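Local atomic coordinates of probable translation initiation factor eIF-2B subunit epsilon (Schizosaccharomyces pombe, PDB entry 5B04), a protein that acts as a component of the eIF2B complex, which catalyses exchange of GDP for GTP on the gamma subunit of translation initiation factor eIF2. Residues A153-V158 / K259-H264; R169-S174 / N192-H197; V176-K181 / L212-D217. All blocks are in the same frame, centred on the assembly; numbering follows the deposited sequence.

In the fold
From the N terminus, strand 153-161 supplies the first half of contact 1, whose partner, 259-264, follows after 100 intervening residues. Contacts 2 and 3 both nest inside that long loop. Their segments alternate along the chain in the order 169-174, 176-181, 192-197, 212-217, so these two loops cross: contact 2 joins the loops before and after the hairpin of strands 175-179 and 186-191, while contact 3 pairs that hairpin with strand 212-226. Contacts 1 and 3 share one mixed sheet and meet where Cys263 SG lies 3.5 Å from Phe177 CD2. Contacts 2 and 3 meet at Asn216, whose OD1 accepts probable hydrogen bonds from Arg169 NH2 and Asn192 ND2.

Contact 1: residues A153-V158 / K259-H264; sequences AIMTMV and KKIHCH
Met157 and Cys263 pair across two parallel strands, and their side chains meet on the same face of the sheet. Met157 CG stands beside its backbone N (chi1 -64°), and the chain later bends at chi3, which sets CE 3.6 Å from Cys263 SG and 3.9 Å from Ile261 CG1. Ile261 has CG1 anti to its backbone N (chi1 -163°); its CD1 lies 3.5 Å from Met155 CB, the two side chains running side by side. On the face of Thr156 and His262, Ala153 CB sits at the edge of the imidazole, 4.0 Å from His262 CD2, and Thr156 CG2 approaches His264 CB. Backbone bonds join the strands, among them Ile154 N to Lys260 O (3.0 Å). Between the Ala153-Lys260 and Thr156-His262 pairs, three steps on one strand face two on the other, an irregularity at Ile154, whose psi (-49°) leaves the extended range. Helix 137-147 lies against the Thr156 face, where His143 bonds Thr156 OG1 and Glu142 bonds His264 ND1. On the Met157 face, Phe247 of helix 243-252 packs on Met155. Strand 212-226 flanks 153-158 antiparallel within the mixed sheet, consistent with a nucleotidyl-transferase-like (GT-A) domain.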
ATOM      1  N   ALA I 153     -44.541  47.806   5.576  1.00 90.71           N
ATOM      2  CA  ALA I 153     -43.344  47.396   4.851  1.00 76.19           C
ATOM      3  C   ALA I 153     -43.698  47.233   3.380  1.00 78.78           C
ATOM      4  O   ALA I 153     -44.286  46.228   2.979  1.00 71.22           O
ATOM      5  CB  ALA I 153     -42.782  46.107   5.422  1.00 80.95           C
ATOM      6  N   ILE I 154     -43.340  48.228   2.576  1.00 83.69           N
ATOM      7  CA  ILE I 154     -43.839  48.324   1.210  1.00 78.88           C
ATOM      8  C   ILE I 154     -43.016  47.548   0.183  1.00 84.81           C
ATOM      9  O   ILE I 154     -43.570  46.787  -0.611  1.00 85.52           O
ATOM     10  CB  ILE I 154     -43.921  49.799   0.770  1.00 74.18           C
ATOM     11  CG1 ILE I 154     -44.898  50.553   1.668  1.00 81.29           C
ATOM     12  CG2 ILE I 154     -44.357  49.905  -0.678  1.00 87.65           C
ATOM     13  CD1 ILE I 154     -46.246  49.877   1.785  1.00 92.24           C
ATOM     14  N   MET I 155     -41.701  47.732   0.194  1.00 74.88           N
ATOM     15  CA  MET I 155     -40.867  47.145  -0.849  1.00 78.46           C
ATOM     16  C   MET I 155     -39.531  46.614  -0.328  1.00 74.28           C
ATOM     17  O   MET I 155     -38.904  47.215   0.545  1.00 77.97           O
ATOM     18  CB  MET I 155     -40.634  48.178  -1.958  1.00 84.87           C
ATOM     19  CG  MET I 155     -39.584  47.799  -2.991  1.00 77.30           C
ATOM     20  SD  MET I 155     -39.448  49.015  -4.319  1.00 84.89           S
ATOM     21  CE  MET I 155     -38.341  50.220  -3.590  1.00 52.77           C
ATOM     22  N   THR I 156     -39.113  45.470  -0.865  1.00 70.17           N
ATOM     23  CA  THR I 156     -37.808  44.897  -0.562  1.00 71.15           C
ATOM     24  C   THR I 156     -36.869  45.056  -1.753  1.00 64.47           C
ATOM     25  O   THR I 156     -37.140  44.545  -2.840  1.00 59.32           O
ATOM     26  CB  THR I 156     -37.910  43.405  -0.194  1.00 70.78           C
ATOM     27  OG1 THR I 156     -38.615  43.263   1.046  1.00 87.97           O
ATOM     28  CG2 THR I 156     -36.524  42.794  -0.054  1.00 73.37           C
ATOM     29  N   MET I 157     -35.765  45.765  -1.545  1.00 63.65           N
ATOM     30  CA  MET I 157     -34.806  46.018  -2.614  1.00 63.72           C
ATOM     31  C   MET I 157     -33.710  44.958  -2.660  1.00 64.21           C
ATOM     32  O   MET I 157     -32.893  44.859  -1.744  1.00 67.96           O
ATOM     33  CB  MET I 157     -34.182  47.405  -2.454  1.00 63.31           C
ATOM     34  CG  MET I 157     -35.172  48.549  -2.585  1.00 62.67           C
ATOM     35  SD  MET I 157     -34.392  50.170  -2.451  1.00 72.73           S
ATOM     36  CE  MET I 157     -33.909  50.176  -0.727  1.00 45.44           C
ATOM     37  N   VAL I 158     -33.698  44.171  -3.730  1.00 54.12           N
ATOM     38  CA  VAL I 158     -32.667  43.157  -3.926  1.00 59.47           C
ATOM     39  C   VAL I 158     -31.387  43.787  -4.464  1.00 59.72           C
ATOM     40  O   VAL I 158     -31.390  44.410  -5.527  1.00 69.51           O
ATOM     41  CB  VAL I 158     -33.132  42.051  -4.892  1.00 57.88           C
ATOM     42  CG1 VAL I 158     -31.967  41.146  -5.269  1.00 45.33           C
ATOM     43  CG2 VAL I 158     -34.266  41.248  -4.277  1.00 50.23           C
ATOM     44  N   LYS I 259     -43.975  54.585   6.024  1.00 76.37           N
ATOM     45  CA  LYS I 259     -43.775  53.350   5.311  1.00 76.03           C
ATOM     46  C   LYS I 259     -42.359  52.885   5.448  1.00 82.76           C
ATOM     47  O   LYS I 259     -41.468  53.668   5.680  1.00 82.24           O
ATOM     48  CB  LYS I 259     -44.144  53.538   3.869  1.00 74.50           C
ATOM     49  CG  LYS I 259     -45.480  54.211   3.719  1.00 83.12           C
ATOM     50  CD  LYS I 259     -46.520  53.483   4.529  1.00 78.01           C
ATOM     51  CE  LYS I 259     -47.428  52.690   3.617  1.00 80.59           C
ATOM     52  NZ  LYS I 259     -48.510  52.020   4.374  1.00 71.57           N
ATOM     53  N   LYS I 260     -42.170  51.585   5.342  1.00 78.37           N
ATOM     54  CA  LYS I 260     -40.900  50.977   5.625  1.00 79.79           C
ATOM     55  C   LYS I 260     -40.335  50.397   4.365  1.00 89.59           C
ATOM     56  O   LYS I 260     -41.026  49.736   3.627  1.00 91.63           O
ATOM     57  CB  LYS I 260     -41.084  49.860   6.633  1.00 83.46           C
ATOM     58  CG  LYS I 260     -40.943  50.287   8.078  1.00 82.56           C
ATOM     59  CD  LYS I 260     -41.470  49.211   9.004  1.00 84.49           C
ATOM     60  CE  LYS I 260     -41.695  49.750  10.394  1.00 68.65           C
ATOM     61  NZ  LYS I 260     -42.401  51.052  10.322  1.00 98.23           N
ATOM     62  N   ILE I 261     -39.064  50.657   4.122  1.00 85.86           N
ATOM     63  CA  ILE I 261     -38.390  50.148   2.940  1.00 78.62           C
ATOM     64  C   ILE I 261     -37.282  49.194   3.389  1.00 86.60           C
ATOM     65  O   ILE I 261     -36.666  49.398   4.437  1.00 89.49           O
ATOM     66  CB  ILE I 261     -37.828  51.303   2.071  1.00 71.51           C
ATOM     67  CG1 ILE I 261     -37.514  50.814   0.661  1.00 79.96           C
ATOM     68  CG2 ILE I 261     -36.626  51.958   2.718  1.00 93.16           C
ATOM     69  CD1 ILE I 261     -38.733  50.373  -0.075  1.00 87.44           C
ATOM     70  N   HIS I 262     -37.045  48.138   2.617  1.00 84.64           N
ATOM     71  CA  HIS I 262     -36.119  47.095   3.051  1.00 77.09           C
ATOM     72  C   HIS I 262     -35.122  46.669   1.978  1.00 72.93           C
ATOM     73  O   HIS I 262     -35.370  46.820   0.781  1.00 67.64           O
ATOM     74  CB  HIS I 262     -36.899  45.869   3.532  1.00 83.99           C
ATOM     75  CG  HIS I 262     -37.500  46.034   4.893  1.00 87.07           C
ATOM     76  ND1 HIS I 262     -36.769  45.879   6.051  1.00 78.94           N
ATOM     77  CD2 HIS I 262     -38.760  46.340   5.281  1.00 87.63           C
ATOM     78  CE1 HIS I 262     -37.553  46.083   7.094  1.00 86.21           C
ATOM     79  NE2 HIS I 262     -38.766  46.364   6.655  1.00100.39           N
ATOM     80  N   CYS I 263     -33.995  46.128   2.430  1.00 80.27           N
ATOM     81  CA  CYS I 263     -32.951  45.636   1.541  1.00 71.69           C
ATOM     82  C   CYS I 263     -32.674  44.155   1.760  1.00 62.84           C
ATOM     83  O   CYS I 263     -32.701  43.668   2.891  1.00 68.31           O
ATOM     84  CB  CYS I 263     -31.654  46.423   1.742  1.00 42.81           C
ATOM     85  SG  CYS I 263     -31.625  48.055   0.982  1.00102.32           S
ATOM     86  N   HIS I 264     -32.410  43.444   0.671  1.00 57.67           N
ATOM     87  CA  HIS I 264     -31.897  42.084   0.757  1.00 70.83           C
ATOM     88  C   HIS I 264     -30.546  42.011   0.063  1.00 68.00           C
ATOM     89  O   HIS I 264     -30.458  42.136  -1.159  1.00 69.39           O
ATOM     90  CB  HIS I 264     -32.864  41.080   0.130  1.00 77.17           C
ATOM     91  CG  HIS I 264     -32.342  39.677   0.117  1.00 76.10           C
ATOM     92  ND1 HIS I 264     -32.642  38.761   1.103  1.00 69.70           N
ATOM     93  CD2 HIS I 264     -31.529  39.035  -0.756  1.00 72.90           C
ATOM     94  CE1 HIS I 264     -32.041  37.615   0.834  1.00 80.69           C
ATOM     95  NE2 HIS I 264     -31.359  37.755  -0.288  1.00 70.87           N
TER

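Contact 2: residues R169-S174 / N192-H197; sequences RARTES and NERGKH
Ser174 and Asn192 are turned toward each other by their first torsions: Ser174 OG is anti to its backbone N (chi1 -178°), and Asn192 CG lies beside its own backbone N (chi1 -65°). From there the amide nitrogen Asn192 ND2 donates to Ser174 OG at 2.6 Å along a nearly straight bond (170°), with the hydroxyl oxygen almost in the amide plane. A second bond runs between the same residues, Asn192 N to Ser174 O at 3.0 Å, so that both backbone and side chain of Asn192 grip one serine. Arg169, extended from CG to NE, lays its guanidinium beside this pair, its centre beneath Ser174 CA, and its NH2 comes 3.7 Å from Asn192 ND2 without bonding to it. Its nitrogens are instead spent on Leu218 O, Pro164 O and Asn216 OD1; Asn192 ND2 also bonds Asn216 OD1. Arg171, by contrast, is bent at chi2, which brings CD to 3.3 Å from Asn192 O, and again at chi3, while the guanidinium stands nearly perpendicular to the amide. Its NH2 then faces Arg194 NE at 3.4 Å, lying over one face of the Arg194 guanidinium. Within 192-197, Lys196 NZ makes a salt bridge to Glu193 OE2 (3.0 Å). Trp226 of the neighbouring gamma subunit packs on Arg169 and Ser174. Chemically, the contact has two parts. The buried amide and hydroxyl bond each other, and the Arg169 guanidinium joins them through the shared acceptor Asn216 OD1. At the exposed end, two arginines meet with donors only, a repulsion that the phosphate ion about 3 Å from the Arg171 side chain may offset in this crystal.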
ATOM      1  N   ARG I 169     -20.466  47.213 -11.266  1.00 67.92           N
ATOM      2  CA  ARG I 169     -21.080  48.309 -10.527  1.00 64.63           C
ATOM      3  C   ARG I 169     -20.908  49.635 -11.265  1.00 72.96           C
ATOM      4  O   ARG I 169     -19.969  50.386 -10.997  1.00 67.57           O
ATOM      5  CB  ARG I 169     -20.480  48.404  -9.122  1.00 62.82           C
ATOM      6  CG  ARG I 169     -21.227  49.327  -8.169  1.00 70.30           C
ATOM      7  CD  ARG I 169     -20.612  49.278  -6.777  1.00 69.36           C
ATOM      8  NE  ARG I 169     -21.436  49.952  -5.777  1.00 72.85           N
ATOM      9  CZ  ARG I 169     -21.203  51.175  -5.312  1.00 72.79           C
ATOM     10  NH1 ARG I 169     -20.163  51.868  -5.753  1.00 69.65           N
ATOM     11  NH2 ARG I 169     -22.009  51.704  -4.401  1.00 75.76           N
ATOM     12  N   ALA I 170     -21.816  49.915 -12.194  1.00 76.80           N
ATOM     13  CA  ALA I 170     -21.775  51.162 -12.951  1.00 68.11           C
ATOM     14  C   ALA I 170     -22.361  52.310 -12.132  1.00 82.90           C
ATOM     15  O   ALA I 170     -22.533  52.186 -10.920  1.00 86.45           O
ATOM     16  CB  ALA I 170     -22.517  51.011 -14.267  1.00 70.48           C
ATOM     17  N   ARG I 171     -22.672  53.420 -12.793  1.00 94.46           N
ATOM     18  CA  ARG I 171     -23.094  54.630 -12.089  1.00 97.28           C
ATOM     19  C   ARG I 171     -24.504  54.524 -11.508  1.00 81.30           C
ATOM     20  O   ARG I 171     -24.755  54.996 -10.398  1.00 84.66           O
ATOM     21  CB  ARG I 171     -23.007  55.842 -13.019  1.00101.90           C
ATOM     22  CG  ARG I 171     -23.245  57.171 -12.317  1.00113.08           C
ATOM     23  CD  ARG I 171     -22.355  57.317 -11.088  1.00115.20           C
ATOM     24  NE  ARG I 171     -20.981  57.676 -11.430  1.00109.67           N
ATOM     25  CZ  ARG I 171     -20.004  57.819 -10.541  1.00117.65           C
ATOM     26  NH1 ARG I 171     -20.243  57.628  -9.251  1.00119.65           N
ATOM     27  NH2 ARG I 171     -18.784  58.151 -10.942  1.00122.02           N
ATOM     28  N   THR I 172     -25.421  53.914 -12.253  1.00 74.18           N
ATOM     29  CA  THR I 172     -26.777  53.693 -11.756  1.00 79.23           C
ATOM     30  C   THR I 172     -26.742  52.764 -10.548  1.00 70.23           C
ATOM     31  O   THR I 172     -27.448  52.979  -9.560  1.00 69.58           O
ATOM     32  CB  THR I 172     -27.694  53.094 -12.847  1.00 89.96           C
ATOM     33  OG1 THR I 172     -28.013  54.104 -13.813  1.00 83.05           O
ATOM     34  CG2 THR I 172     -28.986  52.562 -12.242  1.00 73.71           C
ATOM     35  N   GLU I 173     -25.896  51.742 -10.628  1.00 85.32           N
ATOM     36  CA  GLU I 173     -25.766  50.760  -9.560  1.00 79.43           C
ATOM     37  C   GLU I 173     -24.958  51.308  -8.385  1.00 71.27           C
ATOM     38  O   GLU I 173     -25.054  50.801  -7.267  1.00 69.31           O
ATOM     39  CB  GLU I 173     -25.119  49.476 -10.091  1.00 66.26           C
ATOM     40  CG  GLU I 173     -25.983  48.685 -11.069  1.00 69.89           C
ATOM     41  CD  GLU I 173     -26.077  49.332 -12.439  1.00 80.67           C
ATOM     42  OE1 GLU I 173     -25.246  50.214 -12.740  1.00 79.79           O
ATOM     43  OE2 GLU I 173     -26.985  48.963 -13.213  1.00 78.78           O
ATOM     44  N   SER I 174     -24.163  52.342  -8.642  1.00 74.45           N
ATOM     45  CA  SER I 174     -23.347  52.956  -7.599  1.00 75.11           C
ATOM     46  C   SER I 174     -24.197  53.828  -6.681  1.00 78.12           C
ATOM     47  O   SER I 174     -24.562  54.948  -7.037  1.00 78.07           O
ATOM     48  CB  SER I 174     -22.219  53.788  -8.213  1.00 82.95           C
ATOM     49  OG  SER I 174     -21.391  54.345  -7.207  1.00 85.11           O
ATOM     50  N   ASN I 192     -24.754  57.721  -5.900  1.00 89.72           N
ATOM     51  CA  ASN I 192     -23.465  58.371  -6.077  1.00 95.83           C
ATOM     52  C   ASN I 192     -23.427  59.209  -7.348  1.00 92.76           C
ATOM     53  O   ASN I 192     -23.674  58.707  -8.442  1.00 91.49           O
ATOM     54  CB  ASN I 192     -22.338  57.337  -6.105  1.00 96.48           C
ATOM     55  CG  ASN I 192     -22.182  56.610  -4.788  1.00 87.16           C
ATOM     56  OD1 ASN I 192     -22.473  57.158  -3.725  1.00 98.02           O
ATOM     57  ND2 ASN I 192     -21.717  55.367  -4.848  1.00 82.59           N
ATOM     58  N   GLU I 193     -23.128  60.492  -7.188  1.00 96.43           N
ATOM     59  CA  GLU I 193     -22.908  61.378  -8.321  1.00 99.20           C
ATOM     60  C   GLU I 193     -21.844  62.402  -7.948  1.00103.80           C
ATOM     61  O   GLU I 193     -22.047  63.232  -7.061  1.00109.17           O
ATOM     62  CB  GLU I 193     -24.210  62.062  -8.749  1.00 85.30           C
ATOM     63  CG  GLU I 193     -25.078  62.527  -7.596  1.00 96.47           C
ATOM     64  CD  GLU I 193     -26.403  63.109  -8.047  1.00113.24           C
ATOM     65  OE1 GLU I 193     -26.517  63.487  -9.233  1.00133.62           O
ATOM     66  OE2 GLU I 193     -27.331  63.190  -7.215  1.00105.44           O
ATOM     67  N   ARG I 194     -20.701  62.322  -8.623  1.00104.67           N
ATOM     68  CA  ARG I 194     -19.552  63.158  -8.294  1.00111.45           C
ATOM     69  C   ARG I 194     -19.885  64.638  -8.451  1.00110.20           C
ATOM     70  O   ARG I 194     -20.408  65.073  -9.477  1.00111.50           O
ATOM     71  CB  ARG I 194     -18.351  62.763  -9.152  1.00127.60           C
ATOM     72  CG  ARG I 194     -17.845  61.363  -8.825  1.00135.77           C
ATOM     73  CD  ARG I 194     -16.630  60.961  -9.639  1.00139.39           C
ATOM     74  NE  ARG I 194     -16.205  59.604  -9.304  1.00155.29           N
ATOM     75  CZ  ARG I 194     -15.232  58.944  -9.923  1.00145.07           C
ATOM     76  NH1 ARG I 194     -14.572  59.514 -10.921  1.00151.75           N
ATOM     77  NH2 ARG I 194     -14.919  57.712  -9.543  1.00 92.49           N
ATOM     78  N   GLY I 195     -19.571  65.398  -7.408  1.00118.91           N
ATOM     79  CA  GLY I 195     -20.061  66.752  -7.244  1.00112.53           C
ATOM     80  C   GLY I 195     -20.681  66.807  -5.862  1.00108.84           C
ATOM     81  O   GLY I 195     -20.570  67.802  -5.147  1.00111.49           O
ATOM     82  N   LYS I 196     -21.336  65.709  -5.495  1.00104.86           N
ATOM     83  CA  LYS I 196     -21.814  65.499  -4.135  1.00102.98           C
ATOM     84  C   LYS I 196     -20.759  64.715  -3.362  1.00106.93           C
ATOM     85  O   LYS I 196     -20.457  63.567  -3.693  1.00112.14           O
ATOM     86  CB  LYS I 196     -23.155  64.762  -4.137  1.00109.59           C
ATOM     87  CG  LYS I 196     -23.478  64.011  -2.850  1.00106.26           C
ATOM     88  CD  LYS I 196     -24.933  63.552  -2.820  1.00100.64           C
ATOM     89  CE  LYS I 196     -25.462  63.275  -4.219  1.00100.30           C
ATOM     90  NZ  LYS I 196     -26.944  63.136  -4.270  1.00 91.24           N
ATOM     91  N   HIS I 197     -20.193  65.345  -2.339  1.00109.93           N
ATOM     92  CA  HIS I 197     -19.029  64.793  -1.661  1.00105.29           C
ATOM     93  C   HIS I 197     -19.342  64.329  -0.243  1.00108.45           C
ATOM     94  O   HIS I 197     -18.453  63.869   0.474  1.00125.79           O
ATOM     95  CB  HIS I 197     -17.902  65.829  -1.629  1.00108.24           C
ATOM     96  CG  HIS I 197     -17.689  66.530  -2.936  1.00111.00           C
ATOM     97  ND1 HIS I 197     -17.261  67.838  -3.016  1.00121.99           N
ATOM     98  CD2 HIS I 197     -17.842  66.105  -4.212  1.00104.55           C
ATOM     99  CE1 HIS I 197     -17.163  68.189  -4.286  1.00127.38           C
ATOM    100  NE2 HIS I 197     -17.510  67.156  -5.032  1.00124.39           N
TER

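Contact 3: residues V176-K181 / L212-D217; sequences VFVIDK and LEVRND
Val178 and Val214 face each other as a non-hydrogen-bonded antiparallel pair, their side chains side by side and pointing the same way, with CG2 atoms 3.8 Å apart. Beside them Val176 CG1 meets Val214 CG1 obliquely at 3.9 Å. Flanking pairs are hydrogen-bonded in both directions: Phe177 N to Arg215 O (3.1 Å) with Arg215 N to Phe177 O, and Ile179 N to Glu213 O with Glu213 N to Ile179 O (2.8 Å). Beyond the strand end, Lys181 crosses Glu213 at about a right angle, its CG 3.7 Å from Glu213 CB; on the face of Glu213, Ile179 CD1 approaches Arg215 CD. Arg215 bends at chi3 (67°), which sets NE near Asp217, and the guanidinium grips that carboxylate side-on: NE meets OD1 at 3.1 Å and NH2 meets OD2 at 2.8 Å, each on a syn lone pair. Glu161 is a second acid for Arg215 NH2. Strand 212-215 continues the sheet into the gamma subunit, where Arg230 of that chain bridges Glu213 OE1. One face is apolar around the valines; the other mixes Phe177 and Ile179 with the charges of Glu213 and Arg215, and the acids probably offset the repulsion between Arg215 and Arg230 of the gamma subunit.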
ATOM      1  N   VAL I 176     -25.156  54.659  -2.203  1.00 77.03           N
ATOM      2  CA  VAL I 176     -24.861  54.451  -0.790  1.00 68.72           C
ATOM      3  C   VAL I 176     -26.109  54.014  -0.033  1.00 69.62           C
ATOM      4  O   VAL I 176     -27.120  54.717  -0.022  1.00 78.92           O
ATOM      5  CB  VAL I 176     -24.295  55.721  -0.128  1.00 73.89           C
ATOM      6  CG1 VAL I 176     -24.130  55.508   1.370  1.00 59.49           C
ATOM      7  CG2 VAL I 176     -22.970  56.104  -0.760  1.00 64.73           C
ATOM      8  N   PHE I 177     -26.031  52.846   0.593  1.00 73.60           N
ATOM      9  CA  PHE I 177     -27.119  52.341   1.417  1.00 67.03           C
ATOM     10  C   PHE I 177     -26.748  52.407   2.893  1.00 67.58           C
ATOM     11  O   PHE I 177     -25.610  52.123   3.267  1.00 80.25           O
ATOM     12  CB  PHE I 177     -27.469  50.899   1.034  1.00 62.24           C
ATOM     13  CG  PHE I 177     -28.171  50.768  -0.289  1.00 65.51           C
ATOM     14  CD1 PHE I 177     -27.465  50.856  -1.477  1.00 79.15           C
ATOM     15  CD2 PHE I 177     -29.534  50.538  -0.343  1.00 72.14           C
ATOM     16  CE1 PHE I 177     -28.110  50.729  -2.695  1.00 74.73           C
ATOM     17  CE2 PHE I 177     -30.185  50.408  -1.555  1.00 74.85           C
ATOM     18  CZ  PHE I 177     -29.471  50.504  -2.733  1.00 77.84           C
ATOM     19  N   VAL I 178     -27.707  52.790   3.728  1.00 59.19           N
ATOM     20  CA  VAL I 178     -27.529  52.724   5.173  1.00 65.45           C
ATOM     21  C   VAL I 178     -28.599  51.809   5.750  1.00 69.23           C
ATOM     22  O   VAL I 178     -29.780  52.155   5.778  1.00 78.97           O
ATOM     23  CB  VAL I 178     -27.606  54.108   5.833  1.00 67.98           C
ATOM     24  CG1 VAL I 178     -27.478  53.980   7.344  1.00 65.86           C
ATOM     25  CG2 VAL I 178     -26.524  55.021   5.277  1.00 63.50           C
ATOM     26  N   ILE I 179     -28.178  50.634   6.203  1.00 67.57           N
ATOM     27  CA  ILE I 179     -29.113  49.574   6.553  1.00 64.58           C
ATOM     28  C   ILE I 179     -29.017  49.163   8.020  1.00 70.86           C
ATOM     29  O   ILE I 179     -27.926  49.095   8.587  1.00 84.07           O
ATOM     30  CB  ILE I 179     -28.878  48.330   5.672  1.00 54.80           C
ATOM     31  CG1 ILE I 179     -28.429  48.745   4.268  1.00 44.97           C
ATOM     32  CG2 ILE I 179     -30.128  47.477   5.607  1.00 65.93           C
ATOM     33  CD1 ILE I 179     -28.213  47.583   3.326  1.00 53.29           C
ATOM     34  N   ASP I 180     -30.168  48.893   8.630  1.00 74.62           N
ATOM     35  CA  ASP I 180     -30.214  48.348   9.982  1.00 79.25           C
ATOM     36  C   ASP I 180     -29.671  46.924   9.949  1.00 80.55           C
ATOM     37  O   ASP I 180     -30.256  46.048   9.316  1.00 78.40           O
ATOM     38  CB  ASP I 180     -31.644  48.382  10.531  1.00 75.82           C
ATOM     39  CG  ASP I 180     -31.704  48.192  12.037  1.00 85.88           C
ATOM     40  OD1 ASP I 180     -30.921  47.383  12.580  1.00 92.41           O
ATOM     41  OD2 ASP I 180     -32.543  48.855  12.682  1.00 87.78           O
ATOM     42  N   LYS I 181     -28.555  46.697  10.636  1.00 81.61           N
ATOM     43  CA  LYS I 181     -27.804  45.448  10.509  1.00 81.48           C
ATOM     44  C   LYS I 181     -28.579  44.185  10.883  1.00 84.88           C
ATOM     45  O   LYS I 181     -28.172  43.081  10.523  1.00 86.22           O
ATOM     46  CB  LYS I 181     -26.532  45.519  11.353  1.00 80.08           C
ATOM     47  CG  LYS I 181     -25.425  46.349  10.729  1.00 92.24           C
ATOM     48  CD  LYS I 181     -24.105  46.115  11.442  1.00 93.78           C
ATOM     49  CE  LYS I 181     -23.712  44.647  11.405  1.00 92.69           C
ATOM     50  NZ  LYS I 181     -22.435  44.395  12.127  1.00102.72           N
ATOM     51  N   LEU I 212     -26.089  50.134  12.612  1.00 77.98           N
ATOM     52  CA  LEU I 212     -26.300  50.730  11.305  1.00 86.70           C
ATOM     53  C   LEU I 212     -25.102  50.498  10.428  1.00 89.15           C
ATOM     54  O   LEU I 212     -23.993  50.800  10.817  1.00 97.41           O
ATOM     55  CB  LEU I 212     -26.670  52.194  11.221  1.00 86.81           C
ATOM     56  CG  LEU I 212     -28.113  52.551  11.508  1.00 80.76           C
ATOM     57  CD1 LEU I 212     -28.257  54.052  11.603  1.00 89.56           C
ATOM     58  CD2 LEU I 212     -29.000  52.027  10.408  1.00 75.81           C
ATOM     59  N   GLU I 213     -25.329  50.007   9.220  1.00 87.37           N
ATOM     60  CA  GLU I 213     -24.245  49.791   8.288  1.00 84.94           C
ATOM     61  C   GLU I 213     -24.354  50.679   7.074  1.00 75.68           C
ATOM     62  O   GLU I 213     -25.301  50.603   6.339  1.00 69.13           O
ATOM     63  CB  GLU I 213     -24.243  48.338   7.843  1.00 76.82           C
ATOM     64  CG  GLU I 213     -22.948  47.871   7.216  1.00 79.95           C
ATOM     65  CD  GLU I 213     -22.895  46.375   7.058  1.00 85.74           C
ATOM     66  OE1 GLU I 213     -21.806  45.826   6.852  1.00 89.09           O
ATOM     67  OE2 GLU I 213     -23.948  45.742   7.146  1.00 87.13           O
ATOM     68  N   VAL I 214     -23.340  51.496   6.858  1.00 77.00           N
ATOM     69  CA  VAL I 214     -23.219  52.338   5.674  1.00 71.15           C
ATOM     70  C   VAL I 214     -22.439  51.585   4.605  1.00 75.87           C
ATOM     71  O   VAL I 214     -21.258  51.287   4.784  1.00 78.72           O
ATOM     72  CB  VAL I 214     -22.517  53.670   5.985  1.00 61.28           C
ATOM     73  CG1 VAL I 214     -22.416  54.520   4.729  1.00 63.44           C
ATOM     74  CG2 VAL I 214     -23.260  54.415   7.081  1.00 66.89           C
ATOM     75  N   ARG I 215     -23.099  51.277   3.494  1.00 66.54           N
ATOM     76  CA  ARG I 215     -22.513  50.389   2.499  1.00 64.59           C
ATOM     77  C   ARG I 215     -22.375  51.027   1.118  1.00 73.51           C
ATOM     78  O   ARG I 215     -23.368  51.341   0.461  1.00 77.20           O
ATOM     79  CB  ARG I 215     -23.343  49.109   2.395  1.00 62.32           C
ATOM     80  CG  ARG I 215     -23.550  48.409   3.727  1.00 68.35           C
ATOM     81  CD  ARG I 215     -24.070  46.994   3.545  1.00 79.09           C
ATOM     82  NE  ARG I 215     -23.082  46.133   2.904  1.00 72.73           N
ATOM     83  CZ  ARG I 215     -23.196  44.813   2.803  1.00 75.83           C
ATOM     84  NH1 ARG I 215     -24.256  44.196   3.308  1.00 78.76           N
ATOM     85  NH2 ARG I 215     -22.247  44.107   2.203  1.00 73.71           N
ATOM     86  N   ASN I 216     -21.131  51.213   0.691  1.00 67.90           N
ATOM     87  CA  ASN I 216     -20.832  51.677  -0.656  1.00 66.60           C
ATOM     88  C   ASN I 216     -20.314  50.512  -1.495  1.00 70.13           C
ATOM     89  O   ASN I 216     -19.768  50.696  -2.583  1.00 68.31           O
ATOM     90  CB  ASN I 216     -19.812  52.819  -0.617  1.00 62.47           C
ATOM     91  CG  ASN I 216     -19.662  53.520  -1.955  1.00 68.89           C
ATOM     92  OD1 ASN I 216     -20.526  53.412  -2.826  1.00 72.79           O
ATOM     93  ND2 ASN I 216     -18.559  54.238  -2.126  1.00 87.14           N
ATOM     94  N   ASP I 217     -20.496  49.302  -0.974  1.00 69.48           N
ATOM     95  CA  ASP I 217     -20.010  48.098  -1.637  1.00 64.64           C
ATOM     96  C   ASP I 217     -21.133  47.346  -2.342  1.00 77.56           C
ATOM     97  O   ASP I 217     -20.925  46.246  -2.851  1.00 77.28           O
ATOM     98  CB  ASP I 217     -19.329  47.174  -0.625  1.00 73.72           C
ATOM     99  CG  ASP I 217     -20.278  46.694   0.457  1.00 77.55           C
ATOM    100  OD1 ASP I 217     -20.983  47.538   1.045  1.00 79.51           O
ATOM    101  OD2 ASP I 217     -20.326  45.472   0.712  1.00 79.01           O
TER